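PDB 2AZQ: catechol 1,2-dioxygenase from Pseudomonas putida, which probably catalyses the iron(III)-dependent intradiol cleavage of catechol by O2 to cis,cis-muconate. Local coordinates for residues 221-226 / 235-240; 99-104 / 286-291. All coordinates share one frame; numbering follows the deposited sequence.

Interaction 1 (221-226 / 235-240). With FE (Fe (III) ion), chain B.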
ATOM      1  N   HIS A 221       7.071  -3.545 -26.677  1.00  2.14           N
ATOM      2  CA  HIS A 221       8.432  -3.172 -26.394  1.00  2.34           C
ATOM      3  C   HIS A 221       9.280  -4.360 -25.954  1.00  2.00           C
ATOM      4  O   HIS A 221       8.783  -5.474 -25.861  1.00  3.61           O
ATOM      5  CB  HIS A 221       8.446  -2.076 -25.323  1.00  3.43           C
ATOM      6  CG  HIS A 221       7.741  -2.464 -24.058  1.00  4.20           C
ATOM      7  ND1 HIS A 221       6.376  -2.362 -23.905  1.00  2.12           N
ATOM      8  CD2 HIS A 221       8.207  -3.037 -22.921  1.00  2.11           C
ATOM      9  CE1 HIS A 221       6.033  -2.859 -22.732  1.00  2.00           C
ATOM     10  NE2 HIS A 221       7.124  -3.274 -22.117  1.00  2.00           N
ATOM     11  N   VAL A 222      10.569  -4.112 -25.723  1.00  2.00           N
ATOM     12  CA  VAL A 222      11.469  -5.165 -25.286  1.00  2.00           C
ATOM     13  C   VAL A 222      12.325  -4.546 -24.207  1.00  3.25           C
ATOM     14  O   VAL A 222      12.920  -3.506 -24.411  1.00  6.75           O
ATOM     15  CB  VAL A 222      12.390  -5.695 -26.462  1.00  2.18           C
ATOM     16  CG1 VAL A 222      13.116  -6.919 -26.032  1.00  2.00           C
ATOM     17  CG2 VAL A 222      11.576  -5.990 -27.675  1.00  2.00           C
ATOM     18  N   HIS A 223      12.375  -5.147 -23.034  1.00  2.00           N
ATOM     19  CA  HIS A 223      13.192  -4.588 -21.919  1.00  4.72           C
ATOM     20  C   HIS A 223      14.688  -4.985 -21.938  1.00  5.97           C
ATOM     21  O   HIS A 223      15.048  -6.112 -22.295  1.00  6.53           O
ATOM     22  CB  HIS A 223      12.607  -5.085 -20.585  1.00  3.11           C
ATOM     23  CG  HIS A 223      11.189  -4.683 -20.327  1.00  3.32           C
ATOM     24  ND1 HIS A 223      10.834  -3.467 -19.784  1.00  2.88           N
ATOM     25  CD2 HIS A 223      10.032  -5.352 -20.540  1.00  2.26           C
ATOM     26  CE1 HIS A 223       9.517  -3.405 -19.677  1.00  2.55           C
ATOM     27  NE2 HIS A 223       9.008  -4.537 -20.130  1.00  2.46           N
ATOM     28  N   PHE A 224      15.556  -4.050 -21.577  1.00  5.16           N
ATOM     29  CA  PHE A 224      16.978  -4.372 -21.517  1.00  4.74           C
ATOM     30  C   PHE A 224      17.700  -3.927 -20.280  1.00  5.89           C
ATOM     31  O   PHE A 224      17.458  -2.839 -19.744  1.00  7.55           O
ATOM     32  CB  PHE A 224      17.789  -3.788 -22.679  1.00  2.54           C
ATOM     33  CG  PHE A 224      17.415  -4.318 -24.012  1.00  2.87           C
ATOM     34  CD1 PHE A 224      16.367  -3.755 -24.723  1.00  2.00           C
ATOM     35  CD2 PHE A 224      18.129  -5.376 -24.572  1.00  2.00           C
ATOM     36  CE1 PHE A 224      16.038  -4.225 -25.978  1.00  2.00           C
ATOM     37  CE2 PHE A 224      17.807  -5.853 -25.821  1.00  2.24           C
ATOM     38  CZ  PHE A 224      16.757  -5.272 -26.533  1.00  2.00           C
ATOM     39  N   PHE A 225      18.597  -4.797 -19.838  1.00  5.81           N
ATOM     40  CA  PHE A 225      19.502  -4.542 -18.716  1.00  5.14           C
ATOM     41  C   PHE A 225      20.821  -4.763 -19.460  1.00  4.32           C
ATOM     42  O   PHE A 225      21.050  -5.846 -19.999  1.00  2.45           O
ATOM     43  CB  PHE A 225      19.351  -5.593 -17.622  1.00  4.12           C
ATOM     44  CG  PHE A 225      18.474  -5.183 -16.495  1.00  2.00           C
ATOM     45  CD1 PHE A 225      18.073  -6.119 -15.547  1.00  2.00           C
ATOM     46  CD2 PHE A 225      18.056  -3.880 -16.355  1.00  2.00           C
ATOM     47  CE1 PHE A 225      17.255  -5.758 -14.468  1.00  2.00           C
ATOM     48  CE2 PHE A 225      17.235  -3.518 -15.273  1.00  3.07           C
ATOM     49  CZ  PHE A 225      16.839  -4.463 -14.334  1.00  2.00           C
ATOM     50  N   ILE A 226      21.646  -3.731 -19.546  1.00  3.83           N
ATOM     51  CA  ILE A 226      22.903  -3.849 -20.265  1.00  5.13           C
ATOM     52  C   ILE A 226      24.030  -3.391 -19.354  1.00  4.85           C
ATOM     53  O   ILE A 226      23.982  -2.324 -18.733  1.00  4.39           O
ATOM     54  CB  ILE A 226      22.831  -3.067 -21.603  1.00  6.22           C
ATOM     55  CG1 ILE A 226      21.618  -3.605 -22.385  1.00 11.00           C
ATOM     56  CG2 ILE A 226      24.107  -3.273 -22.429  1.00  8.19           C
ATOM     57  CD1 ILE A 226      21.602  -3.422 -23.872  1.00  8.23           C
ATOM     58  N   THR A 235      19.376   0.597 -17.919  1.00  2.00           N
ATOM     59  CA  THR A 235      18.065  -0.020 -17.938  1.00  2.00           C
ATOM     60  C   THR A 235      17.363   0.759 -19.019  1.00  3.60           C
ATOM     61  O   THR A 235      17.299   1.981 -18.949  1.00  3.75           O
ATOM     62  CB  THR A 235      17.337   0.177 -16.608  1.00  2.00           C
ATOM     63  OG1 THR A 235      18.076  -0.484 -15.593  1.00  2.00           O
ATOM     64  CG2 THR A 235      15.927  -0.413 -16.631  1.00  2.00           C
ATOM     65  N   THR A 236      16.856   0.061 -20.030  1.00  4.14           N
ATOM     66  CA  THR A 236      16.172   0.742 -21.116  1.00  5.84           C
ATOM     67  C   THR A 236      15.201  -0.202 -21.840  1.00  6.27           C
ATOM     68  O   THR A 236      15.101  -1.388 -21.500  1.00  6.74           O
ATOM     69  CB  THR A 236      17.209   1.302 -22.126  1.00  6.54           C
ATOM     70  OG1 THR A 236      16.551   2.156 -23.071  1.00  6.40           O
ATOM     71  CG2 THR A 236      17.911   0.154 -22.872  1.00  4.05           C
ATOM     72  N   GLN A 237      14.490   0.338 -22.828  1.00  5.36           N
ATOM     73  CA  GLN A 237      13.520  -0.416 -23.632  1.00  5.44           C
ATOM     74  C   GLN A 237      13.712  -0.055 -25.098  1.00  5.11           C
ATOM     75  O   GLN A 237      14.315   0.974 -25.407  1.00  5.54           O
ATOM     76  CB  GLN A 237      12.053  -0.037 -23.275  1.00  2.66           C
ATOM     77  CG  GLN A 237      11.503  -0.544 -21.953  1.00  6.04           C
ATOM     78  CD  GLN A 237      10.031  -0.131 -21.661  1.00  7.88           C
ATOM     79  OE1 GLN A 237       9.255   0.171 -22.573  1.00  9.51           O
ATOM     80  NE2 GLN A 237       9.647  -0.158 -20.376  1.00  7.81           N
ATOM     81  N   ILE A 238      13.225  -0.914 -25.992  1.00  4.61           N
ATOM     82  CA  ILE A 238      13.181  -0.601 -27.425  1.00  5.80           C
ATOM     83  C   ILE A 238      11.654  -0.587 -27.623  1.00  7.32           C
ATOM     84  O   ILE A 238      11.001  -1.561 -27.259  1.00  8.93           O
ATOM     85  CB  ILE A 238      13.740  -1.733 -28.371  1.00  5.49           C
ATOM     86  CG1 ILE A 238      15.253  -1.893 -28.224  1.00  7.03           C
ATOM     87  CG2 ILE A 238      13.394  -1.433 -29.830  1.00  2.00           C
ATOM     88  CD1 ILE A 238      15.818  -3.053 -29.089  1.00  7.49           C
ATOM     89  N   ASN A 239      11.072   0.504 -28.122  1.00  7.69           N
ATOM     90  CA  ASN A 239       9.631   0.516 -28.399  1.00  8.56           C
ATOM     91  C   ASN A 239       9.473   0.302 -29.890  1.00  9.92           C
ATOM     92  O   ASN A 239      10.167   0.941 -30.675  1.00 10.98           O
ATOM     93  CB  ASN A 239       9.011   1.857 -28.105  1.00 11.41           C
ATOM     94  CG  ASN A 239       9.082   2.216 -26.683  1.00 12.79           C
ATOM     95  OD1 ASN A 239       8.519   1.526 -25.838  1.00 15.14           O
ATOM     96  ND2 ASN A 239       9.772   3.310 -26.386  1.00 13.45           N
ATOM     97  N   PHE A 240       8.545  -0.558 -30.289  1.00 10.79           N
ATOM     98  CA  PHE A 240       8.314  -0.838 -31.712  1.00 11.24           C
ATOM     99  C   PHE A 240       7.669   0.265 -32.497  1.00  9.84           C
ATOM    100  O   PHE A 240       6.734   0.912 -32.036  1.00  8.44           O
ATOM    101  CB  PHE A 240       7.518  -2.114 -31.838  1.00 15.02           C
ATOM    102  CG  PHE A 240       8.337  -3.289 -31.577  1.00 19.68           C
ATOM    103  CD1 PHE A 240       9.210  -3.277 -30.496  1.00 22.83           C
ATOM    104  CD2 PHE A 240       8.375  -4.337 -32.472  1.00 24.23           C
ATOM    105  CE1 PHE A 240      10.126  -4.271 -30.307  1.00 25.42           C
ATOM    106  CE2 PHE A 240       9.292  -5.356 -32.304  1.00 28.22           C
ATOM    107  CZ  PHE A 240      10.184  -5.320 -31.209  1.00 28.22           C
TER
HETATM  108 FE    FE B 400       7.012  -4.442 -20.025  1.00 16.50          FE
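H221 and H223 come off the same face of the hairpin's first strand and clasp the iron(III) ion through NE2, at 2.4 Å for H221 and 2.0 Å for H223; with Y163 and Y197 they make the non-haem iron site characteristic of intradiol dioxygenases. The H221 ring reaches the metal with CG between the backbone N and carbonyl carbon (chi1 56°), and a hydrogen bond from its ND1 to P219 O, with the metal bond, helps fix its rotation. From the second strand, the Q237 carboxamide slides in beside both imidazoles. Its OE1, also bonded to R218, sits over one face of the H221 ring, 3.4 Å from CG, with amide and ring 21° from parallel. Against H223 the amide is turned steeply, 74°, with Q237 NE2 nearest H223 CE1. W155 stacks on the H223 ring.

Reciprocal backbone bonds join the antiparallel strands, V222 with I238 and F224 with T236. On the face away from the metal the contact is mainly apolar: F224 CE1 packs on I238 CG1, and V222 CG2 meets the F240 ring edge at CE1.

The strand register sets both imidazoles on one side, where the Q237 amide probably helps position the H221 ring.

Interaction 2 (99-104 / 286-291)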
ATOM      1  N   GLY A  99      25.687  10.401 -21.240  1.00 27.66           N
ATOM      2  CA  GLY A  99      25.741   9.055 -21.792  1.00 24.48           C
ATOM      3  C   GLY A  99      25.417   8.726 -23.224  1.00 20.85           C
ATOM      4  O   GLY A  99      25.305   9.592 -24.069  1.00 20.25           O
ATOM      5  N   GLY A 100      25.306   7.430 -23.478  1.00 18.81           N
ATOM      6  CA  GLY A 100      25.006   6.939 -24.804  1.00 15.56           C
ATOM      7  C   GLY A 100      23.513   6.793 -24.965  1.00 13.44           C
ATOM      8  O   GLY A 100      22.797   7.789 -25.088  1.00 13.93           O
ATOM      9  N   THR A 101      23.035   5.557 -24.954  1.00 10.75           N
ATOM     10  CA  THR A 101      21.606   5.308 -25.104  1.00  9.65           C
ATOM     11  C   THR A 101      20.837   5.828 -23.875  1.00  9.50           C
ATOM     12  O   THR A 101      21.216   5.567 -22.725  1.00  9.83           O
ATOM     13  CB  THR A 101      21.343   3.814 -25.231  1.00  8.86           C
ATOM     14  OG1 THR A 101      22.370   3.224 -26.034  1.00 10.73           O
ATOM     15  CG2 THR A 101      20.006   3.567 -25.891  1.00 10.26           C
ATOM     16  N   PRO A 102      19.740   6.567 -24.098  1.00  8.81           N
ATOM     17  CA  PRO A 102      18.965   7.082 -22.968  1.00  8.18           C
ATOM     18  C   PRO A 102      18.455   5.944 -22.102  1.00  8.95           C
ATOM     19  O   PRO A 102      18.408   4.790 -22.533  1.00  9.67           O
ATOM     20  CB  PRO A 102      17.813   7.807 -23.647  1.00  6.21           C
ATOM     21  CG  PRO A 102      18.444   8.258 -24.930  1.00  9.08           C
ATOM     22  CD  PRO A 102      19.110   6.975 -25.360  1.00  7.98           C
ATOM     23  N   ARG A 103      18.066   6.275 -20.877  1.00  8.93           N
ATOM     24  CA  ARG A 103      17.527   5.277 -19.989  1.00  7.21           C
ATOM     25  C   ARG A 103      16.001   5.432 -19.926  1.00  5.43           C
ATOM     26  O   ARG A 103      15.448   6.426 -20.377  1.00  6.32           O
ATOM     27  CB  ARG A 103      18.175   5.420 -18.606  1.00  9.09           C
ATOM     28  CG  ARG A 103      17.288   5.959 -17.499  1.00 11.79           C
ATOM     29  CD  ARG A 103      17.253   7.462 -17.389  1.00 14.11           C
ATOM     30  NE  ARG A 103      18.554   8.031 -17.047  1.00 15.61           N
ATOM     31  CZ  ARG A 103      19.340   7.577 -16.077  1.00 15.31           C
ATOM     32  NH1 ARG A 103      20.512   8.161 -15.832  1.00 12.74           N
ATOM     33  NH2 ARG A 103      18.959   6.519 -15.374  1.00 15.51           N
ATOM     34  N   THR A 104      15.314   4.426 -19.413  1.00  3.85           N
ATOM     35  CA  THR A 104      13.865   4.485 -19.293  1.00  2.82           C
ATOM     36  C   THR A 104      13.373   3.421 -18.308  1.00  2.00           C
ATOM     37  O   THR A 104      13.995   2.371 -18.136  1.00  2.36           O
ATOM     38  CB  THR A 104      13.167   4.360 -20.683  1.00  3.01           C
ATOM     39  OG1 THR A 104      11.782   4.663 -20.517  1.00  5.00           O
ATOM     40  CG2 THR A 104      13.317   2.962 -21.281  1.00  2.00           C
ATOM     41  N   PHE A 286      19.334  -2.744 -33.299  1.00 12.65           N
ATOM     42  CA  PHE A 286      19.453  -1.639 -32.380  1.00 14.10           C
ATOM     43  C   PHE A 286      20.727  -1.855 -31.557  1.00 14.90           C
ATOM     44  O   PHE A 286      20.976  -2.970 -31.076  1.00 13.88           O
ATOM     45  CB  PHE A 286      18.210  -1.613 -31.484  1.00 12.82           C
ATOM     46  CG  PHE A 286      18.039  -0.357 -30.721  1.00 12.42           C
ATOM     47  CD1 PHE A 286      17.128   0.599 -31.141  1.00 11.57           C
ATOM     48  CD2 PHE A 286      18.804  -0.112 -29.575  1.00 13.15           C
ATOM     49  CE1 PHE A 286      16.973   1.804 -30.425  1.00 11.95           C
ATOM     50  CE2 PHE A 286      18.660   1.093 -28.851  1.00 13.58           C
ATOM     51  CZ  PHE A 286      17.743   2.050 -29.280  1.00 11.65           C
ATOM     52  N   ASP A 287      21.522  -0.787 -31.429  1.00 15.62           N
ATOM     53  CA  ASP A 287      22.777  -0.798 -30.673  1.00 16.46           C
ATOM     54  C   ASP A 287      22.685   0.038 -29.410  1.00 16.13           C
ATOM     55  O   ASP A 287      22.014   1.078 -29.353  1.00 16.49           O
ATOM     56  CB  ASP A 287      23.930  -0.218 -31.487  1.00 17.53           C
ATOM     57  CG  ASP A 287      24.113  -0.899 -32.811  1.00 18.73           C
ATOM     58  OD1 ASP A 287      24.354  -2.123 -32.830  1.00 16.22           O
ATOM     59  OD2 ASP A 287      24.024  -0.191 -33.835  1.00 19.65           O
ATOM     60  N   PHE A 288      23.405  -0.401 -28.394  1.00 15.71           N
ATOM     61  CA  PHE A 288      23.412   0.325 -27.142  1.00 13.45           C
ATOM     62  C   PHE A 288      24.810   0.835 -26.983  1.00 12.01           C
ATOM     63  O   PHE A 288      25.768   0.127 -27.289  1.00 10.81           O
ATOM     64  CB  PHE A 288      23.032  -0.604 -26.003  1.00 12.35           C
ATOM     65  CG  PHE A 288      21.764  -1.342 -26.250  1.00 10.15           C
ATOM     66  CD1 PHE A 288      21.758  -2.481 -27.051  1.00  7.00           C
ATOM     67  CD2 PHE A 288      20.556  -0.874 -25.711  1.00  8.91           C
ATOM     68  CE1 PHE A 288      20.561  -3.151 -27.308  1.00  8.62           C
ATOM     69  CE2 PHE A 288      19.349  -1.540 -25.967  1.00  8.05           C
ATOM     70  CZ  PHE A 288      19.347  -2.679 -26.762  1.00  6.68           C
ATOM     71  N   ARG A 289      24.908   2.086 -26.558  1.00 12.42           N
ATOM     72  CA  ARG A 289      26.184   2.743 -26.355  1.00 12.54           C
ATOM     73  C   ARG A 289      26.235   3.025 -24.857  1.00 11.19           C
ATOM     74  O   ARG A 289      25.353   3.706 -24.331  1.00 10.94           O
ATOM     75  CB  ARG A 289      26.208   4.037 -27.175  1.00 16.51           C
ATOM     76  CG  ARG A 289      27.527   4.762 -27.112  1.00 23.30           C
ATOM     77  CD  ARG A 289      27.607   5.915 -28.050  1.00 26.59           C
ATOM     78  NE  ARG A 289      28.999   6.333 -28.084  1.00 37.10           N
ATOM     79  CZ  ARG A 289      29.505   7.298 -28.859  1.00 42.60           C
ATOM     80  NH1 ARG A 289      28.728   7.984 -29.703  1.00 43.86           N
ATOM     81  NH2 ARG A 289      30.813   7.565 -28.804  1.00 44.08           N
ATOM     82  N   LEU A 290      27.238   2.486 -24.165  1.00  9.17           N
ATOM     83  CA  LEU A 290      27.347   2.677 -22.713  1.00  7.57           C
ATOM     84  C   LEU A 290      28.305   3.787 -22.310  1.00  8.06           C
ATOM     85  O   LEU A 290      28.998   4.371 -23.134  1.00  8.03           O
ATOM     86  CB  LEU A 290      27.792   1.385 -22.009  1.00  4.84           C
ATOM     87  CG  LEU A 290      27.018   0.078 -22.211  1.00  4.35           C
ATOM     88  CD1 LEU A 290      27.727  -1.030 -21.481  1.00  5.67           C
ATOM     89  CD2 LEU A 290      25.599   0.194 -21.700  1.00  5.23           C
ATOM     90  N   GLN A 291      28.328   4.061 -21.014  1.00  9.28           N
ATOM     91  CA  GLN A 291      29.177   5.087 -20.448  1.00  9.14           C
ATOM     92  C   GLN A 291      30.275   4.479 -19.614  1.00 10.32           C
ATOM     93  O   GLN A 291      30.119   3.379 -19.058  1.00  8.24           O
ATOM     94  CB  GLN A 291      28.359   5.997 -19.554  1.00  9.38           C
ATOM     95  CG  GLN A 291      27.338   6.851 -20.276  1.00 12.68           C
ATOM     96  CD  GLN A 291      26.521   7.698 -19.308  1.00 14.09           C
ATOM     97  OE1 GLN A 291      27.052   8.225 -18.337  1.00 16.20           O
ATOM     98  NE2 GLN A 291      25.234   7.838 -19.580  1.00 14.41           N
TER
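T101 grips the main chain of R289 twice. Its backbone N-H points to R289 O, with 3.0 Å between T101 N and R289 O and an angle of 160° at the hydrogen. Its OG1 in turn accepts the R289 N-H, 2.8 Å from that nitrogen and almost straight at 169°. Both are possible because OG1 lies beside the T101 backbone N (chi1 -39°), which puts hydroxyl and amide within reach of the same residue. G100 adds a CA-H...O contact to R289 O at 3.3 Å.

Looser packing flanks the polar pair. The T101 methyl, CG2, meets the F286 ring tip to tip, at its edge, 4.1 Å from CE2. At the other end, Q291 CG makes a van der Waals contact with G100 N at 3.8 Å; beyond it the amide is modelled too close to G99 for its detail to be trusted.

Farther out, F286 lays CD2 over one face of the F288 ring, 3.8 Å above its plane. Backbone bonds from F288 to Q138 and F140 hold this strand to strand 132-140, and D287 OD1 takes Q138 N. R103 ties the loop to helix 80-94 by salt bridges to D89 and D92. Q291 touches L97 and bonds weakly to R232 through OE1; an alanine here would probably leave R232 without that weak partner and open a gap beside G100 and L97.

The threonine hydroxyl thus does the work of a backbone carbonyl, letting an irregular loop satisfy both main-chain polar atoms of R289 at the end of the strand.

The loop 99-104, leaving helix 80-94, is the first piece met from the N terminus. About 180 residues later 286-291, at the end of strand 281-289, returns to it, so interaction 2 closes a very long loop. Interaction 1 is nested inside that loop: a beta hairpin, only eight residues separating 221-226 from 235-240. Both contacts reach the same sheet, with centres 10 Å apart, and they touch directly. T104 N probably bonds to T235 O, and I226 packs on F288. Together they tie the segment following the N-terminal helices to the iron-bearing hairpin and to the last strand of the sheet along the chain.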